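Long-range contacts in terminal oxygenase component of carbazole (Janthinobacterium sp., PDB 7BUG), which is the oxygenase of a carbazole 1,9a-dioxygenase system, adding dioxygen at the angular C-9a and adjacent C-1 positions of carbazole: residues A[23-28]-A[371-376]; A[101-106]-A[118-123]. One frame throughout, in Å; residues are numbered along the deposited sequence.

Contact 1 (A[23-28]-A[371-376])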
ATOM      1  N   LEU A  23     -16.555  10.427  -3.637  1.00 13.68           N
ATOM      2  CA  LEU A  23     -15.900  11.607  -3.013  1.00 15.44           C
ATOM      3  C   LEU A  23     -16.904  12.604  -2.440  1.00 13.99           C
ATOM      4  O   LEU A  23     -16.455  13.675  -1.961  1.00 15.87           O
ATOM      5  CB  LEU A  23     -15.034  12.313  -4.065  1.00 16.28           C
ATOM      6  CG  LEU A  23     -13.702  11.669  -4.362  1.00 21.03           C
ATOM      7  CD1 LEU A  23     -13.088  12.312  -5.602  1.00 24.35           C
ATOM      8  CD2 LEU A  23     -12.750  11.777  -3.160  1.00 23.71           C
ATOM      9  N   GLY A  24     -18.197  12.308  -2.436  1.00 12.47           N
ATOM     10  CA  GLY A  24     -19.233  13.224  -1.969  1.00 11.58           C
ATOM     11  C   GLY A  24     -19.777  14.115  -3.070  1.00 11.80           C
ATOM     12  O   GLY A  24     -19.365  14.025  -4.240  1.00 11.70           O
ATOM     13  N   PHE A  25     -20.622  15.024  -2.665  1.00 12.13           N
ATOM     14  CA  PHE A  25     -21.360  15.938  -3.564  1.00 11.43           C
ATOM     15  C   PHE A  25     -20.711  17.305  -3.507  1.00 11.44           C
ATOM     16  O   PHE A  25     -20.646  17.955  -2.438  1.00 12.54           O
ATOM     17  CB  PHE A  25     -22.833  15.976  -3.170  1.00 12.60           C
ATOM     18  CG  PHE A  25     -23.493  14.631  -3.316  1.00 12.15           C
ATOM     19  CD1 PHE A  25     -23.494  13.944  -4.531  1.00 13.05           C
ATOM     20  CD2 PHE A  25     -24.207  14.109  -2.250  1.00 12.19           C
ATOM     21  CE1 PHE A  25     -24.197  12.746  -4.657  1.00 13.23           C
ATOM     22  CE2 PHE A  25     -24.919  12.925  -2.404  1.00 13.36           C
ATOM     23  CZ  PHE A  25     -24.870  12.217  -3.589  1.00 13.80           C
ATOM     24  N   ARG A  26     -20.324  17.801  -4.674  1.00 11.69           N
ATOM     25  CA  ARG A  26     -19.817  19.159  -4.841  1.00 11.73           C
ATOM     26  C   ARG A  26     -20.992  20.146  -4.759  1.00 12.07           C
ATOM     27  O   ARG A  26     -22.129  19.726  -4.957  1.00 12.30           O
ATOM     28  CB  ARG A  26     -19.007  19.277  -6.130  1.00 12.09           C
ATOM     29  CG  ARG A  26     -18.199  20.560  -6.250  1.00 12.76           C
ATOM     30  CD  ARG A  26     -17.381  20.532  -7.540  1.00 12.85           C
ATOM     31  NE  ARG A  26     -16.547  21.705  -7.579  1.00 13.27           N
ATOM     32  CZ  ARG A  26     -15.415  21.836  -6.877  1.00 12.38           C
ATOM     33  NH1 ARG A  26     -14.871  20.784  -6.270  1.00 12.49           N
ATOM     34  NH2 ARG A  26     -14.763  22.982  -6.929  1.00 14.12           N
ATOM     35  N   ASN A  27     -20.694  21.403  -4.460  1.00 11.62           N
ATOM     36  CA  ASN A  27     -21.659  22.521  -4.439  1.00 11.85           C
ATOM     37  C   ASN A  27     -22.618  22.377  -3.251  1.00 11.68           C
ATOM     38  O   ASN A  27     -23.802  22.711  -3.369  1.00 12.04           O
ATOM     39  CB  ASN A  27     -22.355  22.616  -5.806  1.00 12.64           C
ATOM     40  CG  ASN A  27     -21.350  22.780  -6.913  1.00 12.55           C
ATOM     41  OD1 ASN A  27     -20.510  23.665  -6.830  1.00 15.31           O
ATOM     42  ND2 ASN A  27     -21.367  21.929  -7.930  1.00 15.88           N
ATOM     43  N   HIS A  28     -22.115  21.944  -2.075  1.00 10.34           N
ATOM     44  CA  HIS A  28     -22.821  22.005  -0.795  1.00 10.21           C
ATOM     45  C   HIS A  28     -21.867  22.545   0.272  1.00 10.30           C
ATOM     46  O   HIS A  28     -20.653  22.502   0.080  1.00 11.06           O
ATOM     47  CB  HIS A  28     -23.356  20.634  -0.343  1.00  9.93           C
ATOM     48  CG  HIS A  28     -24.359  19.991  -1.229  1.00 10.49           C
ATOM     49  ND1 HIS A  28     -25.695  20.082  -0.977  1.00 11.00           N
ATOM     50  CD2 HIS A  28     -24.217  19.247  -2.335  1.00 11.82           C
ATOM     51  CE1 HIS A  28     -26.326  19.401  -1.946  1.00 11.22           C
ATOM     52  NE2 HIS A  28     -25.468  18.860  -2.773  1.00 11.07           N
ATOM     53  N   GLU A 371     -31.122  12.199  -6.834  1.00 15.28           N
ATOM     54  CA  GLU A 371     -31.970  13.143  -7.616  1.00 18.33           C
ATOM     55  C   GLU A 371     -31.588  14.592  -7.290  1.00 21.23           C
ATOM     56  O   GLU A 371     -31.642  15.442  -8.206  1.00 20.18           O
ATOM     57  CB  GLU A 371     -33.459  12.901  -7.380  1.00 21.25           C
ATOM     58  CG  GLU A 371     -34.313  13.869  -8.196  1.00 29.72           C
ATOM     59  CD  GLU A 371     -35.833  13.756  -8.069  1.00 37.50           C
ATOM     60  OE1 GLU A 371     -36.314  12.961  -7.215  1.00 38.23           O
ATOM     61  OE2 GLU A 371     -36.542  14.488  -8.807  1.00 43.21           O
ATOM     62  N   HIS A 372     -31.168  14.892  -6.061  1.00 15.45           N
ATOM     63  CA  HIS A 372     -31.173  16.276  -5.530  1.00 15.71           C
ATOM     64  C   HIS A 372     -29.789  16.786  -5.151  1.00 15.27           C
ATOM     65  O   HIS A 372     -29.715  17.928  -4.736  1.00 16.57           O
ATOM     66  CB  HIS A 372     -32.123  16.400  -4.362  1.00 16.89           C
ATOM     67  CG  HIS A 372     -33.544  16.257  -4.755  1.00 22.07           C
ATOM     68  ND1 HIS A 372     -34.185  17.207  -5.526  1.00 21.76           N
ATOM     69  CD2 HIS A 372     -34.438  15.268  -4.491  1.00 24.65           C
ATOM     70  CE1 HIS A 372     -35.454  16.819  -5.695  1.00 22.97           C
ATOM     71  NE2 HIS A 372     -35.624  15.615  -5.087  1.00 25.23           N
ATOM     72  N   ASN A 373     -28.734  15.995  -5.328  1.00 14.86           N
ATOM     73  CA  ASN A 373     -27.345  16.476  -5.092  1.00 15.04           C
ATOM     74  C   ASN A 373     -27.013  17.612  -6.069  1.00 14.33           C
ATOM     75  O   ASN A 373     -27.574  17.655  -7.191  1.00 15.16           O
ATOM     76  CB  ASN A 373     -26.341  15.349  -5.200  1.00 14.53           C
ATOM     77  CG  ASN A 373     -26.079  14.934  -6.631  1.00 15.37           C
ATOM     78  OD1 ASN A 373     -25.253  15.539  -7.325  1.00 16.48           O
ATOM     79  ND2 ASN A 373     -26.714  13.847  -7.051  1.00 14.99           N
ATOM     80  N   GLN A 374     -26.123  18.503  -5.673  1.00 14.11           N
ATOM     81  CA  GLN A 374     -25.730  19.658  -6.520  1.00 14.62           C
ATOM     82  C   GLN A 374     -24.464  19.379  -7.324  1.00 14.11           C
ATOM     83  O   GLN A 374     -23.903  20.323  -7.912  1.00 16.03           O
ATOM     84  CB  GLN A 374     -25.611  20.914  -5.658  1.00 14.64           C
ATOM     85  CG  GLN A 374     -26.907  21.281  -4.946  1.00 15.96           C
ATOM     86  CD  GLN A 374     -27.940  21.876  -5.880  1.00 22.15           C
ATOM     87  OE1 GLN A 374     -27.612  22.307  -6.954  1.00 24.93           O
ATOM     88  NE2 GLN A 374     -29.200  21.889  -5.487  1.00 25.94           N
ATOM     89  N   GLY A 375     -24.029  18.132  -7.427  1.00 15.09           N
ATOM     90  CA  GLY A 375     -22.903  17.772  -8.276  1.00 14.62           C
ATOM     91  C   GLY A 375     -22.117  16.606  -7.708  1.00 14.77           C
ATOM     92  O   GLY A 375     -22.022  16.495  -6.473  1.00 15.82           O
ATOM     93  N   ILE A 376     -21.534  15.800  -8.575  0.51 14.06           N
ATOM     94  CA  ILE A 376     -20.676  14.651  -8.158  0.51 14.22           C
ATOM     95  C   ILE A 376     -19.216  15.084  -8.219  0.51 13.46           C
ATOM     96  O   ILE A 376     -18.671  15.365  -9.311  0.51 14.17           O
ATOM     97  CB  ILE A 376     -20.978  13.389  -8.978  0.51 14.99           C
ATOM     98  CG1 ILE A 376     -22.392  12.912  -8.641  0.51 15.57           C
ATOM     99  CG2 ILE A 376     -19.929  12.315  -8.751  0.51 15.54           C
ATOM    100  CD1 ILE A 376     -22.942  11.886  -9.570  0.51 16.29           C
TER

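Contact 2 (A[101-106]-A[118-123])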
ATOM      1  N   ASP A 101      -9.491  36.870  -2.194  1.00 13.19           N
ATOM      2  CA  ASP A 101      -9.930  36.513  -3.551  1.00 14.41           C
ATOM      3  C   ASP A 101      -8.978  35.539  -4.259  1.00 13.11           C
ATOM      4  O   ASP A 101      -9.229  35.199  -5.443  1.00 14.09           O
ATOM      5  CB  ASP A 101     -10.106  37.751  -4.424  1.00 16.96           C
ATOM      6  CG  ASP A 101      -8.901  38.650  -4.498  1.00 20.20           C
ATOM      7  OD1 ASP A 101      -7.777  38.230  -4.155  1.00 16.78           O
ATOM      8  OD2 ASP A 101      -9.090  39.806  -4.974  1.00 22.02           O
ATOM      9  N   GLY A 102      -7.926  35.120  -3.580  1.00 13.06           N
ATOM     10  CA  GLY A 102      -6.913  34.180  -4.107  1.00 12.35           C
ATOM     11  C   GLY A 102      -5.988  34.751  -5.158  1.00 12.58           C
ATOM     12  O   GLY A 102      -5.177  34.031  -5.737  1.00 13.02           O
ATOM     13  N   VAL A 103      -6.057  36.044  -5.429  1.00 12.88           N
ATOM     14  CA  VAL A 103      -5.255  36.627  -6.523  1.00 13.64           C
ATOM     15  C   VAL A 103      -3.786  36.594  -6.154  1.00 11.97           C
ATOM     16  O   VAL A 103      -3.397  36.862  -4.959  1.00 12.22           O
ATOM     17  CB  VAL A 103      -5.730  38.063  -6.832  1.00 15.20           C
ATOM     18  CG1 VAL A 103      -4.758  38.782  -7.751  1.00 15.92           C
ATOM     19  CG2 VAL A 103      -7.139  38.043  -7.413  1.00 16.68           C
ATOM     20  N   LEU A 104      -3.012  36.172  -7.127  1.00 12.04           N
ATOM     21  CA  LEU A 104      -1.538  36.242  -7.065  1.00 11.83           C
ATOM     22  C   LEU A 104      -1.156  37.722  -7.123  1.00 13.78           C
ATOM     23  O   LEU A 104      -1.148  38.283  -8.240  1.00 14.36           O
ATOM     24  CB  LEU A 104      -0.946  35.455  -8.220  1.00 12.71           C
ATOM     25  CG  LEU A 104       0.563  35.382  -8.278  1.00 12.56           C
ATOM     26  CD1 LEU A 104       1.209  34.756  -7.047  1.00 11.84           C
ATOM     27  CD2 LEU A 104       0.995  34.671  -9.543  1.00 14.09           C
ATOM     28  N   CYS A 105      -0.803  38.299  -5.985  1.00 13.30           N
ATOM     29  CA  CYS A 105      -0.643  39.774  -5.899  1.00 14.69           C
ATOM     30  C   CYS A 105       0.827  40.177  -5.922  1.00 15.02           C
ATOM     31  O   CYS A 105       1.102  41.372  -6.181  1.00 14.87           O
ATOM     32  CB  CYS A 105      -1.377  40.317  -4.690  1.00 15.31           C
ATOM     33  SG  CYS A 105      -0.688  39.816  -3.099  1.00 17.93           S
ATOM     34  N   ASP A 106       1.753  39.266  -5.649  1.00 13.61           N
ATOM     35  CA  ASP A 106       3.193  39.591  -5.510  1.00 12.14           C
ATOM     36  C   ASP A 106       3.946  38.270  -5.703  1.00 13.06           C
ATOM     37  O   ASP A 106       3.395  37.206  -5.399  1.00 12.47           O
ATOM     38  CB  ASP A 106       3.517  40.229  -4.165  1.00 13.87           C
ATOM     39  CG  ASP A 106       3.161  41.704  -4.088  1.00 16.20           C
ATOM     40  OD1 ASP A 106       3.867  42.504  -4.772  1.00 17.42           O
ATOM     41  OD2 ASP A 106       2.187  42.050  -3.332  1.00 19.88           O
ATOM     42  N   ARG A 118      -2.331  38.060 -12.709  1.00 17.07           N
ATOM     43  CA  ARG A 118      -2.866  37.370 -13.894  1.00 17.31           C
ATOM     44  C   ARG A 118      -3.209  35.898 -13.568  1.00 16.99           C
ATOM     45  O   ARG A 118      -3.461  35.109 -14.481  1.00 17.41           O
ATOM     46  CB  ARG A 118      -1.847  37.419 -15.029  1.00 19.88           C
ATOM     47  CG  ARG A 118      -1.630  38.814 -15.620  1.00 22.19           C
ATOM     48  CD  ARG A 118      -1.064  38.678 -17.022  1.00 25.61           C
ATOM     49  NE  ARG A 118      -0.987  39.996 -17.640  1.00 30.91           N
ATOM     50  CZ  ARG A 118       0.005  40.875 -17.492  1.00 36.67           C
ATOM     51  NH1 ARG A 118       1.076  40.611 -16.754  1.00 34.14           N
ATOM     52  NH2 ARG A 118      -0.082  42.043 -18.111  1.00 39.50           N
ATOM     53  N   GLN A 119      -3.100  35.531 -12.297  1.00 14.14           N
ATOM     54  CA  GLN A 119      -3.423  34.171 -11.803  1.00 14.08           C
ATOM     55  C   GLN A 119      -4.193  34.324 -10.484  1.00 14.17           C
ATOM     56  O   GLN A 119      -4.061  35.338  -9.743  1.00 13.52           O
ATOM     57  CB  GLN A 119      -2.168  33.323 -11.568  1.00 13.68           C
ATOM     58  CG  GLN A 119      -1.285  33.105 -12.786  1.00 14.53           C
ATOM     59  CD  GLN A 119      -1.856  32.258 -13.891  1.00 15.80           C
ATOM     60  OE1 GLN A 119      -2.919  31.631 -13.760  1.00 17.75           O
ATOM     61  NE2 GLN A 119      -1.151  32.234 -15.004  1.00 16.87           N
ATOM     62  N   LYS A 120      -5.015  33.324 -10.203  1.00 15.66           N
ATOM     63  CA  LYS A 120      -5.873  33.253  -8.997  0.50 16.14           C
ATOM     64  C   LYS A 120      -5.842  31.824  -8.441  1.00 13.80           C
ATOM     65  O   LYS A 120      -6.133  30.934  -9.212  1.00 16.05           O
ATOM     66  CB  LYS A 120      -7.283  33.665  -9.418  0.50 18.40           C
ATOM     67  CG  LYS A 120      -8.288  33.785  -8.293  0.50 21.87           C
ATOM     68  CD  LYS A 120      -9.682  34.086  -8.806  0.50 25.16           C
ATOM     69  CE  LYS A 120      -9.725  35.241  -9.778  0.50 30.07           C
ATOM     70  NZ  LYS A 120     -11.122  35.691 -10.030  0.50 33.36           N
ATOM     71  N   LEU A 121      -5.570  31.651  -7.172  1.00 12.93           N
ATOM     72  CA  LEU A 121      -5.708  30.385  -6.459  1.00 12.36           C
ATOM     73  C   LEU A 121      -7.168  30.216  -6.086  1.00 12.54           C
ATOM     74  O   LEU A 121      -7.837  31.187  -5.660  1.00 14.59           O
ATOM     75  CB  LEU A 121      -4.793  30.489  -5.233  1.00 14.29           C
ATOM     76  CG  LEU A 121      -4.669  29.300  -4.307  1.00 14.90           C
ATOM     77  CD1 LEU A 121      -4.333  28.028  -5.043  1.00 17.38           C
ATOM     78  CD2 LEU A 121      -3.591  29.607  -3.262  1.00 14.85           C
ATOM     79  N   LYS A 122      -7.686  29.004  -6.198  1.00 12.18           N
ATOM     80  CA  LYS A 122      -9.088  28.720  -5.853  1.00 12.88           C
ATOM     81  C   LYS A 122      -9.372  29.086  -4.408  1.00 12.03           C
ATOM     82  O   LYS A 122      -8.515  28.809  -3.507  1.00 11.70           O
ATOM     83  CB  LYS A 122      -9.363  27.239  -6.129  1.00 13.43           C
ATOM     84  CG  LYS A 122     -10.783  26.836  -5.832  1.00 14.37           C
ATOM     85  CD  LYS A 122     -11.760  27.391  -6.832  1.00 16.35           C
ATOM     86  CE  LYS A 122     -13.051  26.608  -6.915  1.00 19.52           C
ATOM     87  NZ  LYS A 122     -14.059  27.315  -7.733  1.00 22.45           N
ATOM     88  N   THR A 123     -10.493  29.763  -4.182  1.00 12.22           N
ATOM     89  CA  THR A 123     -10.997  30.050  -2.840  1.00 12.56           C
ATOM     90  C   THR A 123     -12.348  29.369  -2.754  1.00 11.24           C
ATOM     91  O   THR A 123     -12.995  29.054  -3.809  1.00 13.60           O
ATOM     92  CB  THR A 123     -11.110  31.556  -2.556  1.00 13.12           C
ATOM     93  OG1 THR A 123     -12.073  32.059  -3.487  1.00 15.09           O
ATOM     94  CG2 THR A 123      -9.775  32.251  -2.666  1.00 17.17           C
TER
HETATM   95  O   HOH W   1      -9.943  32.652  -6.046  1.00 24.60           O

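Contact 1 (A[23-28]-A[371-376])
Asn373 lays its CB over the face of the Phe25 ring, and its amide, 7° from the ring plane, continues past the CD1-CE1 rim. The closest approach is made by this CB, which sits 3.4 Å from the ring centroid in a CH-pi contact and 3.2 Å from Phe25 CD1. Alongside, the backbones pair in antiparallel fashion around a single bridge between Phe25 and Ile376, with a weak bond of 2.8 Å from Arg26 N to Gly375 O. That same carbonyl lies at the edge of the Phe25 ring, in its plane. Further along, Asn27 ND2 donates to Gln374 O at 3.0 Å, nearly within its own amide plane, while Gln374 N donates to His28 NE2 at 3.0 Å from a position tilted 27° out of the imidazole plane.

Second-shell bonds fix these groups. Asn373 CG stands between the backbone N and the carbonyl carbon (chi1 75°), and OD1 accepts from Gly375 N (2.9 Å), an Asx turn where the chain leaves helix 360-372. Its ND2 bonds to Ala369 O within that helix, so both ends of the amide are fixed. Trp171 meets Phe25 with its plane steeply inclined. An alanine in place of Phe25 would probably open a gap beneath Asn373 CB and beside Trp171, the methylene losing its CH-pi partner. Asn27 OD1 accepts from Asp139 N, and His28 ND1 bonds to Asp148 OD1. With NE2 serving as an acceptor, the imidazole is probably neutral and protonated at ND1, its proton directed to Asp148.

Contact 2 (A[101-106]-A[118-123])
Within the Rieske domain, Gly102 and Leu104, at the end of the turn leading into edge strand 104-107, pair antiparallel with Leu121 and Gln119, which approach strand 123-129. The register is that of one non-hydrogen-bonded antiparallel bridge, Val103 opposite Lys120, with CA atoms 4.2 Å apart. Two backbone bonds flank it: Leu121 N to Gly102 O at 2.8 Å and Leu104 N to Gln119 O at 2.9 Å.

Glycine suits the place of Gly102: its phi is positive, and a CB would collide with Leu121 O; as it is, Thr123 CG2 reaches Gly102 N at 3.5 Å. Before it, Asp101 folds its carboxylate back over the turn, where OD1 takes the N-H of Val103 at 3.1 Å from above the carboxylate plane, forming an Asx turn, and OD2 makes a salt bridge to Arg98.

Leu104 and Gln119 lie side by side and point the same way. With CG of Leu104 anti to its backbone N (chi1 -178°), its CD2 comes to 4.0 Å from Gln119 CB. Leu104 also packs on Trp95, a residue of the [2Fe-2S] site, while the amide of Gln119 bends away to bond with Gln115. Cys105 and Asp106 form a classic beta bulge facing Thr96, and Asp106 OD2 accepts from Gly244 N of a neighbouring subunit. At the other end of the pairing, a single water donates to both Asp101 O, at 2.7 Å, and Leu121 O, joining two carbonyls that could not bond to each other.

Overall arrangement
Contact 1 ties the chain entering strand 28-32 to the end of helix 360-372 and the turn after it, in the ring-hydroxylase domain, whereas contact 2 lies wholly within the Rieske domain and is nested in the chain loop that contact 1 closes. Their centres are 26 Å apart, yet they touch where Arg26 NH2 packs at 4.0 Å against Lys122 CE. Asp139 links them electrostatically, receiving Arg26 on OD2 and Lys122 on OD1. Contact 2 borders the [2Fe-2S] site, and the side chain of Thr123 is about 4 Å from a bound magnesium ion. Contact 1 lies away from the metal sites, the side chain of Arg26 being about 14 Å from the bound magnesium ion.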